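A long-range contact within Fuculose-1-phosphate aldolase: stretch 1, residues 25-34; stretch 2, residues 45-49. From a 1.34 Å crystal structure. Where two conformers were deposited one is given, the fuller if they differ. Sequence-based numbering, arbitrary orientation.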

# COMPACT_ATOMS: atom_id res chain seq x y z
N ARG A 25 2.91 18.85 19.61
CA ARG A 25 1.83 18.66 18.64
C ARG A 25 2.39 18.76 17.22
O ARG A 25 1.95 18.02 16.33
N LEU A 26 3.34 19.67 17.00
CA LEU A 26 3.98 19.81 15.69
C LEU A 26 4.77 18.56 15.35
O LEU A 26 4.71 18.08 14.22
N VAL A 27 5.49 18.02 16.33
CA VAL A 27 6.21 16.77 16.11
C VAL A 27 5.23 15.63 15.80
O VAL A 27 5.47 14.84 14.87
N ALA A 28 4.13 15.55 16.53
CA ALA A 28 3.12 14.53 16.25
C ALA A 28 2.61 14.68 14.82
O ALA A 28 2.41 13.70 14.11
N ALA A 29 2.39 15.92 14.39
CA ALA A 29 1.91 16.17 13.03
C ALA A 29 2.92 15.70 11.98
O ALA A 29 2.55 15.05 10.99
N ILE A 30 4.19 16.01 12.20
CA ILE A 30 5.25 15.59 11.30
C ILE A 30 5.33 14.06 11.27
O ILE A 30 5.46 13.44 10.19
N ARG A 31 5.20 13.43 12.43
CA ARG A 31 5.18 11.96 12.51
C ARG A 31 3.97 11.36 11.78
O ARG A 31 4.07 10.28 11.15
N ILE A 32 2.82 12.04 11.83
CA ILE A 32 1.66 11.59 11.07
C ILE A 32 1.96 11.65 9.58
O ILE A 32 1.64 10.71 8.83
N PHE A 33 2.56 12.74 9.12
CA PHE A 33 2.91 12.84 7.70
C PHE A 33 3.82 11.69 7.27
O PHE A 33 3.59 11.09 6.22
N ALA A 34 4.79 11.32 8.09
CA ALA A 34 5.63 10.17 7.76
C ALA A 34 4.82 8.88 7.78
O ALA A 34 4.99 8.03 6.90
N HIS A 45 7.61 21.12 4.84
CA HIS A 45 7.78 21.89 6.05
C HIS A 45 6.45 22.01 6.74
O HIS A 45 5.40 22.13 6.11
N LEU A 46 6.51 21.94 8.06
CA LEU A 46 5.36 22.20 8.90
C LEU A 46 5.79 23.24 9.92
O LEU A 46 6.82 23.08 10.56
N THR A 47 5.02 24.31 10.03
CA THR A 47 5.37 25.39 10.95
C THR A 47 4.26 25.66 11.94
O THR A 47 3.08 25.44 11.65
N VAL A 48 4.64 26.12 13.13
CA VAL A 48 3.67 26.68 14.06
C VAL A 48 4.22 27.98 14.65
O VAL A 48 5.40 28.09 15.00
N ARG A 49 3.35 28.98 14.72
CA ARG A 49 3.72 30.26 15.29
C ARG A 49 3.99 30.12 16.78
O ARG A 49 3.22 29.47 17.50

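Helix 25-34 of fuculose-1-phosphate aldolase packs against strand 45-49. The two segments run nearly antiparallel, with 162° between their N-to-C directions and a closest axial approach of 9.1 Å, so that Leu26 lies across from Val48 (CA to CA 7.1 Å) and Ile30 across from Leu46 (CA to CA 7.0 Å). Together they bury 299 Å² between them.

On the helix, the CA-to-CB bonds of Leu26, Ala29 and Phe33 point toward the strand and that of Ile30 points sideways, the spacing of three and four residues that brings successive turns to one face. On the strand the alternation is that of an extended chain: Leu46 and Val48 point toward the helix, His45 and Thr47 away from it.

Among the apolar contacts, Leu46 (chi1 m, chi2 p) is the centre and gives up 123 Å² to the helix, the largest share of any residue. CD2 of Leu46 lies 3.8 Å from CB of Ala29 and 3.9 Å from CG1 of Ile30, whose CA-to-CB bond points sideways (chi1 m, chi2 t). Ala29, with CB as its whole side chain, meets Leu46 through that atom. Leu26 (t, p) spans two inward positions of the strand: CD1 of Leu26 packs 3.7 Å from CB of Leu46, while CD2 of Leu26 meets CG1 of Val48 (chi1 p) at 4.0 Å. In passing, Leu26 CD1 also comes within 4.3 Å of the backbone N of Thr47, a contact with the main chain rather than with the outward-pointing threonine side chain.

The aromatic contact is made by Phe33 (chi1 -86°, chi2 47°), which turns a ring face to Leu46. The CD2 methyl of Leu46 stands 4.2 Å from the centroid of the Phe33 ring, only 11° off the ring normal, a CH-pi arrangement over the face; CD1 of Leu46 approaches CD2 of Phe33 at 4.1 Å over the same ring.

No hydrogen bond joins the stretches, so the contact rests on apolar packing. The helix satisfies its own backbone, as in Ile30 N to Leu26 O (2.9 Å) and Phe33 N to Ala29 O (3.0 Å). Arg25, Arg31 and Arg49 make no contact across the pair, and their guanidinium groups, like OG1 of Thr47, are hydrogen-bonded elsewhere in the structure.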

# COMPACT_ATOMS: atom_id res chain seq x y z
CB ARG A 25 0.71 19.69 18.86
CG ARG A 25 -0.66 19.27 18.35
CD ARG A 25 -1.16 18.05 19.11
NE ARG A 25 -2.59 17.80 18.95
CZ ARG A 25 -3.20 16.75 19.47
NH1 ARG A 25 -2.50 15.88 20.19
NH2 ARG A 25 -4.50 16.56 19.28
CB LEU A 26 4.89 21.05 15.66
CG LEU A 26 5.53 21.31 14.30
CD1 LEU A 26 4.47 21.57 13.25
CD2 LEU A 26 6.52 22.44 14.35
CB VAL A 27 7.08 16.43 17.33
CG1 VAL A 27 7.65 15.03 17.19
CG2 VAL A 27 8.20 17.43 17.47
CB ALA A 28 1.98 14.62 17.25
CB ALA A 29 1.60 17.65 12.84
CB ILE A 30 6.57 16.21 11.75
CG1 ILE A 30 6.52 17.73 11.54
CG2 ILE A 30 7.72 15.58 10.99
CD1 ILE A 30 7.57 18.51 12.35
CB ARG A 31 5.20 11.50 13.97
CG ARG A 31 6.55 11.71 14.65
CD ARG A 31 7.48 10.51 14.40
NE ARG A 31 8.72 10.65 15.15
CZ ARG A 31 9.36 9.65 15.74
NH1 ARG A 31 8.87 8.42 15.70
NH2 ARG A 31 10.48 9.88 16.41
CB ILE A 32 0.40 12.44 11.40
CG1 ILE A 32 -0.15 12.09 12.78
CG2 ILE A 32 -0.67 12.29 10.31
CD1 ILE A 32 -1.04 13.17 13.38
CB PHE A 33 3.58 14.20 7.40
CG PHE A 33 2.59 15.30 7.10
CD1 PHE A 33 1.48 15.51 7.90
CD2 PHE A 33 2.78 16.14 6.01
CE1 PHE A 33 0.56 16.54 7.63
CE2 PHE A 33 1.88 17.16 5.72
CZ PHE A 33 0.77 17.38 6.55
CB ALA A 34 6.79 10.06 8.71
CB HIS A 45 8.38 23.26 5.75
CG HIS A 45 8.46 23.57 4.29
ND1 HIS A 45 7.43 24.17 3.60
CD2 HIS A 45 9.44 23.35 3.38
CE1 HIS A 45 7.78 24.32 2.33
NE2 HIS A 45 8.99 23.82 2.17
CB LEU A 46 4.85 20.93 9.59
CG LEU A 46 4.07 19.90 8.77
CD1 LEU A 46 4.99 19.08 7.85
CD2 LEU A 46 3.30 18.99 9.70
CB THR A 47 5.68 26.70 10.20
OG1 THR A 47 4.57 27.06 9.36
CG2 THR A 47 6.94 26.57 9.33
CB VAL A 48 3.28 25.67 15.19
CG1 VAL A 48 4.47 25.34 16.08
CG2 VAL A 48 2.13 26.21 16.02
CB ARG A 49 2.59 31.25 15.06
CG ARG A 49 2.97 32.70 15.23
CD ARG A 49 1.73 33.54 15.16
NE ARG A 49 1.00 33.49 13.89
CZ ARG A 49 1.26 34.26 12.84
NH1 ARG A 49 2.30 35.10 12.86
NH2 ARG A 49 0.51 34.20 11.75